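Local coordinates for thermophilic dibenzothiophene desulfurization enzyme C (Paenibacillus sp. A11-2, PDB 5XDC), which probably catalyses the FMNH2- and oxygen-dependent oxidation of dibenzothiophene to its 5-oxide and on to the 5,5-dioxide, at residues S191-V196 and V221-E226; G148-N153 and S175-G180; F98-L103 and R167-A172; A111-Q116 and E120-G125. All coordinates share one frame; numbering follows the deposited sequence. Where two conformers were deposited one is given.

Contact 1: S191-V196 and V221-E226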
loop_
_atom_site.group_PDB
_atom_site.type_symbol
_atom_site.label_atom_id
_atom_site.label_comp_id
_atom_site.label_asym_id
_atom_site.label_seq_id
_atom_site.Cartn_x
_atom_site.Cartn_y
_atom_site.Cartn_z
ATOM N N SER B 191 22.580 40.249 -6.402
ATOM C CA SER B 191 21.137 40.366 -6.535
ATOM C C SER B 191 20.685 41.810 -6.719
ATOM O O SER B 191 19.550 42.033 -7.141
ATOM C CB SER B 191 20.433 39.750 -5.321
ATOM O OG SER B 191 20.834 40.377 -4.118
ATOM N N ASP B 192 21.535 42.790 -6.417
ATOM C CA ASP B 192 21.209 44.190 -6.671
ATOM C C ASP B 192 21.884 44.732 -7.931
ATOM O O ASP B 192 21.964 45.951 -8.111
ATOM C CB ASP B 192 21.565 45.052 -5.458
ATOM C CG ASP B 192 23.042 45.019 -5.111
ATOM O OD1 ASP B 192 23.830 44.313 -5.780
ATOM O OD2 ASP B 192 23.423 45.714 -4.147
ATOM N N ARG B 193 22.367 43.859 -8.807
ATOM C CA ARG B 193 22.788 44.289 -10.136
ATOM C C ARG B 193 21.649 45.045 -10.806
ATOM O O ARG B 193 20.482 44.651 -10.710
ATOM C CB ARG B 193 23.208 43.073 -10.965
ATOM C CG ARG B 193 23.464 43.275 -12.471
ATOM C CD ARG B 193 24.715 44.060 -12.809
ATOM N NE ARG B 193 25.875 43.761 -11.966
ATOM C CZ ARG B 193 26.690 42.719 -12.128
ATOM N NH1 ARG B 193 26.490 41.823 -13.088
ATOM N NH2 ARG B 193 27.720 42.578 -11.303
ATOM N N ALA B 194 21.980 46.155 -11.463
ATOM C CA ALA B 194 20.960 46.962 -12.136
ATOM C C ALA B 194 20.112 46.104 -13.061
ATOM O O ALA B 194 20.632 45.333 -13.871
ATOM C CB ALA B 194 21.615 48.093 -12.938
ATOM N N GLY B 195 18.789 46.243 -12.939
ATOM C CA GLY B 195 17.868 45.518 -13.780
ATOM C C GLY B 195 17.301 44.258 -13.155
ATOM O O GLY B 195 16.368 43.677 -13.720
ATOM N N VAL B 196 17.843 43.817 -12.026
ATOM C CA VAL B 196 17.336 42.632 -11.335
ATOM C C VAL B 196 16.212 43.056 -10.400
ATOM O O VAL B 196 16.403 43.910 -9.527
ATOM C CB VAL B 196 18.449 41.917 -10.558
ATOM C CG1 VAL B 196 17.861 40.753 -9.730
ATOM C CG2 VAL B 196 19.516 41.394 -11.519
ATOM N N VAL B 221 23.137 43.300 -17.165
ATOM C CA VAL B 221 24.438 42.967 -17.745
ATOM C C VAL B 221 25.163 42.017 -16.801
ATOM O O VAL B 221 25.297 42.307 -15.607
ATOM C CB VAL B 221 25.278 44.229 -17.999
ATOM C CG1 VAL B 221 26.581 43.843 -18.695
ATOM C CG2 VAL B 221 24.512 45.226 -18.828
ATOM N N VAL B 222 25.592 40.863 -17.312
ATOM C CA VAL B 222 26.492 39.995 -16.561
ATOM C C VAL B 222 27.845 39.998 -17.261
ATOM O O VAL B 222 27.939 39.830 -18.488
ATOM C CB VAL B 222 25.926 38.576 -16.330
ATOM C CG1 VAL B 222 24.445 38.488 -16.604
ATOM C CG2 VAL B 222 26.701 37.492 -17.015
ATOM N N TYR B 223 28.872 40.229 -16.482
ATOM C CA TYR B 223 30.203 40.532 -16.969
ATOM C C TYR B 223 30.999 39.253 -17.150
ATOM O O TYR B 223 30.642 38.199 -16.600
ATOM C CB TYR B 223 30.894 41.482 -15.995
ATOM C CG TYR B 223 30.094 42.761 -15.802
ATOM C CD1 TYR B 223 29.897 43.639 -16.863
ATOM C CD2 TYR B 223 29.500 43.057 -14.590
ATOM C CE1 TYR B 223 29.145 44.803 -16.698
ATOM C CE2 TYR B 223 28.746 44.215 -14.420
ATOM C CZ TYR B 223 28.571 45.072 -15.484
ATOM O OH TYR B 223 27.819 46.218 -15.311
ATOM N N PRO B 224 32.070 39.294 -17.942
ATOM C CA PRO B 224 32.710 38.032 -18.330
ATOM C C PRO B 224 33.302 37.287 -17.162
ATOM O O PRO B 224 33.381 36.050 -17.218
ATOM C CB PRO B 224 33.781 38.479 -19.337
ATOM C CG PRO B 224 33.259 39.783 -19.865
ATOM C CD PRO B 224 32.650 40.435 -18.674
ATOM N N ASP B 225 33.705 37.983 -16.101
ATOM C CA ASP B 225 34.297 37.303 -14.956
ATOM C C ASP B 225 33.240 36.665 -14.066
ATOM O O ASP B 225 33.599 36.005 -13.083
ATOM C CB ASP B 225 35.182 38.262 -14.141
ATOM C CG ASP B 225 34.436 39.477 -13.617
ATOM O OD1 ASP B 225 33.538 39.977 -14.316
ATOM O OD2 ASP B 225 34.768 39.944 -12.506
ATOM N N GLU B 226 31.956 36.827 -14.401
ATOM C CA GLU B 226 30.864 36.222 -13.644
ATOM C C GLU B 226 30.288 34.988 -14.328
ATOM O O GLU B 226 29.506 34.258 -13.706
ATOM C CB GLU B 226 29.757 37.266 -13.419
ATOM C CG GLU B 226 30.242 38.470 -12.627
ATOM C CD GLU B 226 29.255 39.637 -12.580
ATOM O OE1 GLU B 226 28.496 39.835 -13.558
ATOM O OE2 GLU B 226 29.263 40.353 -11.551
HETATM O O HOH W 1 22.842 45.620 -15.422
#
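Val221 takes the first bond from Arg193. The donor NH1 of Arg193 lies 2.8 Å from Val221 O and in the carbonyl plane. The bond is bent at the hydrogen, with an N-H...O angle of 141°. The backbone N of Val221 is tied to the same loop through a water, which accepts from it and donates to Ala194 O. Val222 follows, with its CA beside the guanidinium edge. Tyr223 then leaves the strand and brings one ring corner over a face of the guanidinium. Its CE2 is 3.4 Å from Arg193 CZ, above the centre of the group. The two planes are 55° apart, so this is a tilted contact and not a flat stack. Glu226 completes the grip. Its carboxylate meets the guanidinium end-on and nearly coplanar. Arg193 NH1 gives to Glu226 OE1 at 2.9 Å, and Arg193 NH2 gives to Glu226 OE2 at 2.7 Å. Each oxygen uses its syn lone pair. OE1 of Glu226 also accepts from Tyr223 N at 3.0 Å, from above the carboxylate plane, which helps fix the acid. The Arg193 chain starts with CG anti to the backbone N (chi1 170°) and bends twice further out to bring its end round. With a leucine in place of Arg193, Glu226 would probably lose its charged mate and Val221 O a donor. This is a bidentate salt bridge at the protein surface. It joins the type II turn 193-196 to the turn after strand 220-222, in the beta region of the acyl-CoA dehydrogenase fold.

Contact 2: G148-N153 and S175-G180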
loop_
_atom_site.group_PDB
_atom_site.type_symbol
_atom_site.label_atom_id
_atom_site.label_comp_id
_atom_site.label_asym_id
_atom_site.label_seq_id
_atom_site.Cartn_x
_atom_site.Cartn_y
_atom_site.Cartn_z
ATOM N N GLY B 148 32.083 40.599 -24.499
ATOM C CA GLY B 148 31.945 39.277 -23.916
ATOM C C GLY B 148 30.940 39.192 -22.790
ATOM O O GLY B 148 30.700 38.089 -22.274
ATOM N N SER B 149 30.385 40.319 -22.361
ATOM C CA SER B 149 29.277 40.299 -21.422
ATOM C C SER B 149 28.016 39.803 -22.128
ATOM O O SER B 149 27.960 39.681 -23.355
ATOM C CB SER B 149 29.029 41.687 -20.834
ATOM O OG SER B 149 30.111 42.144 -20.046
ATOM N N TYR B 150 26.985 39.520 -21.334
ATOM C CA TYR B 150 25.679 39.155 -21.861
ATOM C C TYR B 150 24.628 40.043 -21.222
ATOM O O TYR B 150 24.721 40.385 -20.040
ATOM C CB TYR B 150 25.335 37.677 -21.591
ATOM C CG TYR B 150 25.976 36.711 -22.555
ATOM C CD1 TYR B 150 25.384 36.436 -23.777
ATOM C CD2 TYR B 150 27.183 36.086 -22.259
ATOM C CE1 TYR B 150 25.963 35.564 -24.673
ATOM C CE2 TYR B 150 27.768 35.200 -23.159
ATOM C CZ TYR B 150 27.157 34.955 -24.361
ATOM O OH TYR B 150 27.719 34.087 -25.267
ATOM N N GLU B 151 23.629 40.417 -22.011
ATOM C CA GLU B 151 22.484 41.152 -21.505
ATOM C C GLU B 151 21.351 40.157 -21.294
ATOM O O GLU B 151 20.971 39.444 -22.230
ATOM C CB GLU B 151 22.059 42.261 -22.467
ATOM C CG GLU B 151 20.958 43.145 -21.874
ATOM C CD GLU B 151 20.329 44.054 -22.900
ATOM O OE1 GLU B 151 19.100 43.984 -23.085
ATOM O OE2 GLU B 151 21.065 44.830 -23.539
ATOM N N ILE B 152 20.827 40.116 -20.067
ATOM C CA ILE B 152 19.810 39.149 -19.660
ATOM C C ILE B 152 18.459 39.841 -19.635
ATOM O O ILE B 152 18.312 40.900 -19.016
ATOM C CB ILE B 152 20.119 38.550 -18.278
ATOM C CG1 ILE B 152 21.566 38.077 -18.193
ATOM C CG2 ILE B 152 19.149 37.415 -17.971
ATOM C CD1 ILE B 152 21.920 37.035 -19.199
ATOM N N ASN B 153 17.449 39.202 -20.248
ATOM C CA ASN B 153 16.091 39.727 -20.271
ATOM C C ASN B 153 15.078 38.610 -20.067
ATOM O O ASN B 153 15.183 37.549 -20.687
ATOM C CB ASN B 153 15.771 40.417 -21.593
ATOM C CG ASN B 153 16.497 41.721 -21.749
ATOM O OD1 ASN B 153 16.149 42.712 -21.110
ATOM N ND2 ASN B 153 17.516 41.727 -22.598
ATOM N N SER B 175 20.659 34.324 -27.340
ATOM C CA SER B 175 19.769 34.853 -28.356
ATOM C C SER B 175 20.518 35.923 -29.143
ATOM O O SER B 175 21.365 36.634 -28.596
ATOM C CB SER B 175 18.505 35.449 -27.727
ATOM O OG SER B 175 17.670 36.030 -28.713
ATOM N N ARG B 176 20.192 36.037 -30.433
ATOM C CA ARG B 176 20.879 36.981 -31.317
ATOM C C ARG B 176 22.391 36.809 -31.200
ATOM O O ARG B 176 23.145 37.778 -31.132
ATOM C CB ARG B 176 20.455 38.418 -31.008
ATOM C CG ARG B 176 18.957 38.631 -31.155
ATOM C CD ARG B 176 18.516 40.032 -30.766
ATOM N NE ARG B 176 17.079 40.212 -30.973
ATOM C CZ ARG B 176 16.136 39.800 -30.127
ATOM N NH1 ARG B 176 16.466 39.177 -28.998
ATOM N NH2 ARG B 176 14.857 40.009 -30.412
ATOM N N ASP B 177 22.830 35.552 -31.171
ATOM C CA ASP B 177 24.210 35.201 -30.855
ATOM C C ASP B 177 24.902 34.645 -32.091
ATOM O O ASP B 177 24.538 33.552 -32.557
ATOM C CB ASP B 177 24.243 34.175 -29.720
ATOM C CG ASP B 177 25.635 33.959 -29.168
ATOM O OD1 ASP B 177 26.619 34.162 -29.913
ATOM O OD2 ASP B 177 25.742 33.576 -27.980
ATOM N N PRO B 178 25.903 35.329 -32.647
ATOM C CA PRO B 178 26.554 34.809 -33.858
ATOM C C PRO B 178 27.252 33.485 -33.643
ATOM O O PRO B 178 27.539 32.786 -34.620
ATOM C CB PRO B 178 27.563 35.911 -34.218
ATOM C CG PRO B 178 27.136 37.105 -33.464
ATOM C CD PRO B 178 26.504 36.598 -32.214
ATOM N N ASN B 179 27.552 33.126 -32.398
ATOM C CA ASN B 179 28.226 31.876 -32.081
ATOM C C ASN B 179 27.251 30.761 -31.714
ATOM O O ASN B 179 27.684 29.687 -31.281
ATOM C CB ASN B 179 29.228 32.117 -30.958
ATOM C CG ASN B 179 30.392 32.973 -31.410
ATOM O OD1 ASN B 179 31.057 32.658 -32.394
ATOM N ND2 ASN B 179 30.623 34.077 -30.713
ATOM N N GLY B 180 25.950 30.992 -31.888
ATOM C CA GLY B 180 24.944 29.967 -31.695
ATOM C C GLY B 180 23.875 30.366 -30.698
ATOM O O GLY B 180 24.188 30.659 -29.540
#
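Tyr150 begins strand 150-153, and Asp177 begins a type I turn that closes with Gly180 N on Asp177 O at 3.0 Å; the two backbones stay apart and meet through these side chains alone. The contact is small, burying 56 Å² in all. It ties that strand to the loop between strands 167-174 and 184-190, in the middle beta domain of the acyl-CoA dehydrogenase fold. Tyr150 brings its hydroxyl to the carboxylate of Asp177. The acid lies at the edge of the phenol ring, near the ring plane. Tyr150 OH is 3.4 Å from Asp177 OD2, at most a long, weak hydrogen bond. Asp177 OD2 is 3.9 Å from Tyr150 CE1, so the acid brushes the ring rim. The side chains cross at about a right angle, and the ring and carboxylate planes are 52° apart. Asp177 has CG anti to its own N (chi1 -169°), which carries the acid toward the tyrosine. Its other oxygen works inside the loop. Asp177 OD1 accepts from Asn179 N at 2.8 Å, from above the carboxylate plane, and this makes an Asx turn. Pro144 of the neighbouring strand packs against both Tyr150 and Asp177. Arg183 forms a salt bridge with Asp177 OD2. The buried carboxylate therefore has a charged partner on one oxygen and a backbone N-H on the other. That setting is likely to keep it ionised, with the phenol adding a weak polar contact.

Contact 3: F98-L103 and R167-A172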
loop_
_atom_site.group_PDB
_atom_site.type_symbol
_atom_site.label_atom_id
_atom_site.label_comp_id
_atom_site.label_asym_id
_atom_site.label_seq_id
_atom_site.Cartn_x
_atom_site.Cartn_y
_atom_site.Cartn_z
ATOM N N PHE B 98 26.050 26.318 -4.668
ATOM C CA PHE B 98 27.489 26.242 -4.469
ATOM C C PHE B 98 28.102 25.119 -5.292
ATOM O O PHE B 98 29.152 25.297 -5.914
ATOM C CB PHE B 98 27.801 26.041 -2.994
ATOM C CG PHE B 98 29.261 25.891 -2.738
ATOM C CD1 PHE B 98 30.049 27.012 -2.570
ATOM C CD2 PHE B 98 29.859 24.645 -2.746
ATOM C CE1 PHE B 98 31.407 26.895 -2.371
ATOM C CE2 PHE B 98 31.241 24.531 -2.547
ATOM C CZ PHE B 98 31.994 25.654 -2.362
ATOM N N ALA B 99 27.464 23.949 -5.303
ATOM C CA ALA B 99 27.986 22.839 -6.088
ATOM C C ALA B 99 28.106 23.205 -7.556
ATOM O O ALA B 99 29.101 22.868 -8.205
ATOM C CB ALA B 99 27.103 21.607 -5.914
ATOM N N TYR B 100 27.096 23.881 -8.112
ATOM C CA TYR B 100 27.177 24.285 -9.508
ATOM C C TYR B 100 28.377 25.196 -9.730
ATOM O O TYR B 100 29.144 25.014 -10.680
ATOM C CB TYR B 100 25.881 24.980 -9.943
ATOM C CG TYR B 100 25.799 25.112 -11.434
ATOM C CD1 TYR B 100 26.463 26.142 -12.110
ATOM C CD2 TYR B 100 25.110 24.177 -12.195
ATOM C CE1 TYR B 100 26.411 26.235 -13.483
ATOM C CE2 TYR B 100 25.049 24.267 -13.563
ATOM C CZ TYR B 100 25.716 25.293 -14.215
ATOM O OH TYR B 100 25.665 25.377 -15.578
ATOM N N VAL B 101 28.549 26.180 -8.856
ATOM C CA VAL B 101 29.687 27.087 -8.980
ATOM C C VAL B 101 30.991 26.307 -8.916
ATOM O O VAL B 101 31.895 26.503 -9.738
ATOM C CB VAL B 101 29.627 28.168 -7.892
ATOM C CG1 VAL B 101 30.937 28.982 -7.877
ATOM C CG2 VAL B 101 28.431 29.090 -8.102
ATOM N N ASP B 102 31.109 25.407 -7.935
ATOM C CA ASP B 102 32.358 24.675 -7.759
ATOM C C ASP B 102 32.671 23.797 -8.963
ATOM O O ASP B 102 33.846 23.608 -9.302
ATOM C CB ASP B 102 32.311 23.823 -6.504
ATOM C CG ASP B 102 33.695 23.410 -6.046
ATOM O OD1 ASP B 102 34.397 24.273 -5.492
ATOM O OD2 ASP B 102 34.067 22.243 -6.253
ATOM N N LEU B 103 31.645 23.248 -9.621
ATOM C CA LEU B 103 31.855 22.316 -10.716
ATOM C C LEU B 103 32.161 23.003 -12.039
ATOM O O LEU B 103 32.694 22.353 -12.942
ATOM C CB LEU B 103 30.620 21.428 -10.897
ATOM C CG LEU B 103 30.380 20.420 -9.779
ATOM C CD1 LEU B 103 28.949 19.866 -9.883
ATOM C CD2 LEU B 103 31.410 19.285 -9.841
ATOM N N ARG B 167 24.295 36.501 -3.694
ATOM C CA ARG B 167 24.530 36.255 -5.101
ATOM C C ARG B 167 23.409 35.352 -5.599
ATOM O O ARG B 167 22.877 34.531 -4.842
ATOM C CB ARG B 167 25.884 35.575 -5.379
ATOM C CG ARG B 167 27.133 36.427 -5.116
ATOM C CD ARG B 167 27.208 37.559 -6.114
ATOM N NE ARG B 167 28.457 38.324 -6.055
ATOM C CZ ARG B 167 28.689 39.341 -5.230
ATOM N NH1 ARG B 167 27.779 39.737 -4.362
ATOM N NH2 ARG B 167 29.848 39.993 -5.289
ATOM N N LEU B 168 23.053 35.531 -6.864
ATOM C CA LEU B 168 22.113 34.675 -7.573
ATOM C C LEU B 168 22.847 33.855 -8.624
ATOM O O LEU B 168 23.608 34.399 -9.436
ATOM C CB LEU B 168 21.016 35.493 -8.263
ATOM C CG LEU B 168 20.111 36.308 -7.357
ATOM C CD1 LEU B 168 19.194 37.208 -8.184
ATOM C CD2 LEU B 168 19.295 35.384 -6.486
ATOM N N LEU B 169 22.595 32.553 -8.628
ATOM C CA LEU B 169 22.987 31.691 -9.726
ATOM C C LEU B 169 21.931 31.796 -10.818
ATOM O O LEU B 169 20.791 31.357 -10.630
ATOM C CB LEU B 169 23.140 30.258 -9.220
ATOM C CG LEU B 169 23.525 29.207 -10.250
ATOM C CD1 LEU B 169 24.914 29.509 -10.863
ATOM C CD2 LEU B 169 23.491 27.799 -9.632
ATOM N N VAL B 170 22.299 32.366 -11.960
ATOM C CA VAL B 170 21.344 32.729 -13.006
ATOM C C VAL B 170 21.616 31.879 -14.239
ATOM O O VAL B 170 22.774 31.578 -14.558
ATOM C CB VAL B 170 21.427 34.239 -13.334
ATOM C CG1 VAL B 170 20.509 34.591 -14.472
ATOM C CG2 VAL B 170 21.085 35.072 -12.118
ATOM N N PHE B 171 20.540 31.477 -14.922
ATOM C CA PHE B 171 20.606 30.716 -16.160
ATOM C C PHE B 171 19.819 31.427 -17.247
ATOM O O PHE B 171 18.728 31.946 -16.989
ATOM C CB PHE B 171 20.045 29.313 -15.969
ATOM C CG PHE B 171 20.869 28.453 -15.061
ATOM C CD1 PHE B 171 20.718 28.526 -13.694
ATOM C CD2 PHE B 171 21.780 27.559 -15.580
ATOM C CE1 PHE B 171 21.481 27.731 -12.853
ATOM C CE2 PHE B 171 22.544 26.765 -14.732
ATOM C CZ PHE B 171 22.380 26.851 -13.378
ATOM N N ALA B 172 20.360 31.423 -18.464
ATOM C CA ALA B 172 19.698 32.040 -19.609
ATOM C C ALA B 172 20.118 31.308 -20.872
ATOM O O ALA B 172 21.094 30.553 -20.879
ATOM C CB ALA B 172 20.032 33.532 -19.717
#
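Tyr100 on helix 85-104 lies against Leu169 and Phe171 of strand 167-174. This is the seam of the acyl-CoA dehydrogenase fold where the N-terminal helical domain packs on the middle beta domain. The axes of helix segment 98-103 and strand segment 167-172 pass 10.0 Å apart, at 69°. Leu169 is the bump from the strand. Its CD1 points into the notch between Tyr100 and Val101, while CD2 lies against the base of the Tyr100 side chain. Leu169 CD2 presses on Tyr100 CB at 3.7 Å, and Leu169 CD1 sits 3.9 Å from Tyr100 CD1. Val101 CG2 makes a looser contact with Leu169 CD1 at 4.5 Å. A chi1 of -166° swings the Tyr100 ring away from its own N and turns it from the helix toward the strand. Phe171 meets that ring from the opposite direction. The pair is T-shaped, with the edge of Phe171 on a face of Tyr100, centroids 5.0 Å apart and planes at 80°. Leu169 also lies beside Asn126, and Phe171 beside Ser129; both neighbours bind FMN in another structure of this protein. The Phe171 edge is offset toward the phenol end of the tyrosine, so that Phe171 CE2 is 3.5 Å from both Tyr100 CZ and Tyr100 OH.

Contact 4: A111-Q116 and E120-G125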
loop_
_atom_site.group_PDB
_atom_site.type_symbol
_atom_site.label_atom_id
_atom_site.label_comp_id
_atom_site.label_asym_id
_atom_site.label_seq_id
_atom_site.Cartn_x
_atom_site.Cartn_y
_atom_site.Cartn_z
ATOM N N ALA B 111 39.245 31.272 -6.400
ATOM C CA ALA B 111 40.207 31.918 -5.523
ATOM C C ALA B 111 39.724 33.292 -5.092
ATOM O O ALA B 111 40.037 33.745 -3.985
ATOM C CB ALA B 111 41.558 32.019 -6.227
ATOM N N ARG B 112 38.951 33.966 -5.940
ATOM C CA ARG B 112 38.356 35.243 -5.575
ATOM C C ARG B 112 37.046 35.072 -4.819
ATOM O O ARG B 112 36.858 35.666 -3.752
ATOM C CB ARG B 112 38.126 36.081 -6.833
ATOM C CG ARG B 112 39.421 36.514 -7.517
ATOM C CD ARG B 112 39.134 37.485 -8.641
ATOM N NE ARG B 112 38.461 36.844 -9.769
ATOM C CZ ARG B 112 39.079 36.241 -10.781
ATOM N NH1 ARG B 112 40.407 36.175 -10.824
ATOM N NH2 ARG B 112 38.360 35.700 -11.755
ATOM N N TRP B 113 36.147 34.237 -5.350
ATOM C CA TRP B 113 34.783 34.157 -4.833
ATOM C C TRP B 113 34.725 33.526 -3.447
ATOM O O TRP B 113 33.949 33.968 -2.594
ATOM C CB TRP B 113 33.911 33.351 -5.798
ATOM C CG TRP B 113 33.126 34.126 -6.811
ATOM C CD1 TRP B 113 32.618 35.387 -6.681
ATOM C CD2 TRP B 113 32.720 33.661 -8.099
ATOM N NE1 TRP B 113 31.932 35.739 -7.824
ATOM C CE2 TRP B 113 31.982 34.698 -8.707
ATOM C CE3 TRP B 113 32.909 32.472 -8.801
ATOM C CZ2 TRP B 113 31.442 34.578 -9.983
ATOM C CZ3 TRP B 113 32.386 32.358 -10.063
ATOM C CH2 TRP B 113 31.662 33.406 -10.650
ATOM N N TYR B 114 35.514 32.479 -3.197
ATOM C CA TYR B 114 35.262 31.742 -1.966
ATOM C C TYR B 114 35.719 32.521 -0.737
ATOM O O TYR B 114 35.003 32.550 0.268
ATOM C CB TYR B 114 35.911 30.360 -2.034
ATOM C CG TYR B 114 35.235 29.410 -3.001
ATOM C CD1 TYR B 114 34.177 29.818 -3.807
ATOM C CD2 TYR B 114 35.652 28.096 -3.105
ATOM C CE1 TYR B 114 33.573 28.941 -4.692
ATOM C CE2 TYR B 114 35.053 27.218 -3.986
ATOM C CZ TYR B 114 34.003 27.650 -4.771
ATOM O OH TYR B 114 33.399 26.769 -5.641
ATOM N N PRO B 115 36.879 33.182 -0.753
ATOM C CA PRO B 115 37.203 34.036 0.401
ATOM C C PRO B 115 36.188 35.146 0.597
ATOM O O PRO B 115 35.885 35.528 1.733
ATOM C CB PRO B 115 38.598 34.580 0.051
ATOM C CG PRO B 115 39.175 33.558 -0.816
ATOM C CD PRO B 115 38.026 33.048 -1.665
ATOM N N GLN B 116 35.662 35.678 -0.508
ATOM C CA GLN B 116 34.631 36.699 -0.426
ATOM C C GLN B 116 33.369 36.143 0.217
ATOM O O GLN B 116 32.771 36.779 1.091
ATOM C CB GLN B 116 34.339 37.225 -1.828
ATOM C CG GLN B 116 33.592 38.517 -1.837
ATOM C CD GLN B 116 33.419 39.100 -3.228
ATOM O OE1 GLN B 116 33.751 38.471 -4.240
ATOM N NE2 GLN B 116 32.885 40.316 -3.281
ATOM N N GLU B 120 31.991 37.862 3.568
ATOM C CA GLU B 120 30.717 38.550 3.456
ATOM C C GLU B 120 29.534 37.671 3.846
ATOM O O GLU B 120 28.392 38.127 3.759
ATOM C CB GLU B 120 30.543 39.069 2.023
ATOM C CG GLU B 120 31.670 40.033 1.583
ATOM C CD GLU B 120 31.451 40.638 0.207
ATOM O OE1 GLU B 120 30.383 40.419 -0.402
ATOM O OE2 GLU B 120 32.360 41.350 -0.274
ATOM N N ARG B 121 29.786 36.431 4.264
ATOM C CA ARG B 121 28.747 35.521 4.752
ATOM C C ARG B 121 27.648 35.326 3.705
ATOM O O ARG B 121 26.457 35.501 3.974
ATOM C CB ARG B 121 28.187 36.016 6.086
ATOM C CG ARG B 121 29.289 36.139 7.147
ATOM C CD ARG B 121 28.769 36.136 8.569
ATOM N NE ARG B 121 29.860 36.041 9.540
ATOM C CZ ARG B 121 30.399 34.904 9.985
ATOM N NH1 ARG B 121 29.964 33.710 9.563
ATOM N NH2 ARG B 121 31.392 34.962 10.868
ATOM N N TRP B 122 28.065 34.935 2.505
ATOM C CA TRP B 122 27.143 34.783 1.381
ATOM C C TRP B 122 26.163 33.637 1.591
ATOM O O TRP B 122 26.550 32.523 1.944
ATOM C CB TRP B 122 27.905 34.538 0.091
ATOM C CG TRP B 122 28.522 35.754 -0.506
ATOM C CD1 TRP B 122 28.519 37.030 0.002
ATOM C CD2 TRP B 122 29.235 35.813 -1.737
ATOM N NE1 TRP B 122 29.193 37.872 -0.849
ATOM C CE2 TRP B 122 29.644 37.150 -1.922
ATOM C CE3 TRP B 122 29.580 34.860 -2.704
ATOM C CZ2 TRP B 122 30.365 37.557 -3.045
ATOM C CZ3 TRP B 122 30.302 35.268 -3.815
ATOM C CH2 TRP B 122 30.692 36.600 -3.970
ATOM N N PHE B 123 24.895 33.929 1.332
ATOM C CA PHE B 123 23.804 32.964 1.266
ATOM C C PHE B 123 23.348 33.011 -0.191
ATOM O O PHE B 123 22.871 34.052 -0.652
ATOM C CB PHE B 123 22.705 33.369 2.250
ATOM C CG PHE B 123 21.845 32.237 2.763
ATOM C CD1 PHE B 123 21.440 31.210 1.941
ATOM C CD2 PHE B 123 21.421 32.240 4.082
ATOM C CE1 PHE B 123 20.622 30.195 2.438
ATOM C CE2 PHE B 123 20.609 31.235 4.570
ATOM C CZ PHE B 123 20.226 30.212 3.740
ATOM N N LEU B 124 23.561 31.928 -0.936
ATOM C CA LEU B 124 23.352 31.917 -2.383
ATOM C C LEU B 124 21.897 31.632 -2.721
ATOM O O LEU B 124 21.249 30.794 -2.078
ATOM C CB LEU B 124 24.243 30.874 -3.064
ATOM C CG LEU B 124 25.760 30.985 -2.855
ATOM C CD1 LEU B 124 26.476 29.782 -3.455
ATOM C CD2 LEU B 124 26.285 32.261 -3.478
ATOM N N GLY B 125 21.390 32.337 -3.738
ATOM C CA GLY B 125 20.059 32.116 -4.260
ATOM C C GLY B 125 20.083 31.649 -5.711
ATOM O O GLY B 125 21.124 31.649 -6.381
#
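Gln116 and Glu120 are joined twice, once by backbone and once by side chains. Glu120 N gives to Gln116 O at 2.8 Å, a helical bond in the last turn. Gln116 NE2 gives to Glu120 OE2 at 3.2 Å. Glu120 OE2 lies in the plane of the Gln116 amide, but NE2 sits above the carboxylate plane; the two groups are 89° apart. The second oxygen is also used: Trp122 NE1 gives to Glu120 OE1 at 2.8 Å, again from above the carboxylate. Both acid oxygens therefore have an N-H donor. Arg121, between Glu120 and Trp122, is the first residue past helix 107-119; its positive phi makes a Schellman motif. The chain turns back there, and the Trp122 indole comes against Gln116 and Trp113. Gln116 CD rests 3.4 Å from Trp122 CZ2. Chi1 of Gln116 (-164°) turns CG away from its own N, and the extended chain crosses the indole at a slant, with amide and ring planes 43° apart. A valine in place of Glu120 would probably leave Trp122 NE1 and Gln116 NE2 without their acceptor and the amide freer to turn. Trp113 CD1 meets the indole edge at Trp122 CH2, 3.5 Å away, at an oblique angle.

All four contacts reach the same mixed sheet. Contacts 1 and 2 lie 14 Å apart between centres and share a strand pairing, Val222 N to Tyr150 O at 2.9 Å. Contacts 3 and 4 are 12 Å apart between centres. Strands 167-174 and 124-127 join them, with Leu169 N 2.8 Å from Gly125 O, and Asp102 OD1 bonds to Tyr114 OH. Trp113 of contact 4 also packs on Glu226 of contact 1. Contacts 2 and 4 do not touch; their nearest atoms are about 13 Å apart. Contact 3 is close to the FMN-binding residues, and the side chain of Phe171 is about 13 Å from the bound indole. The other three lie away from the annotated sites.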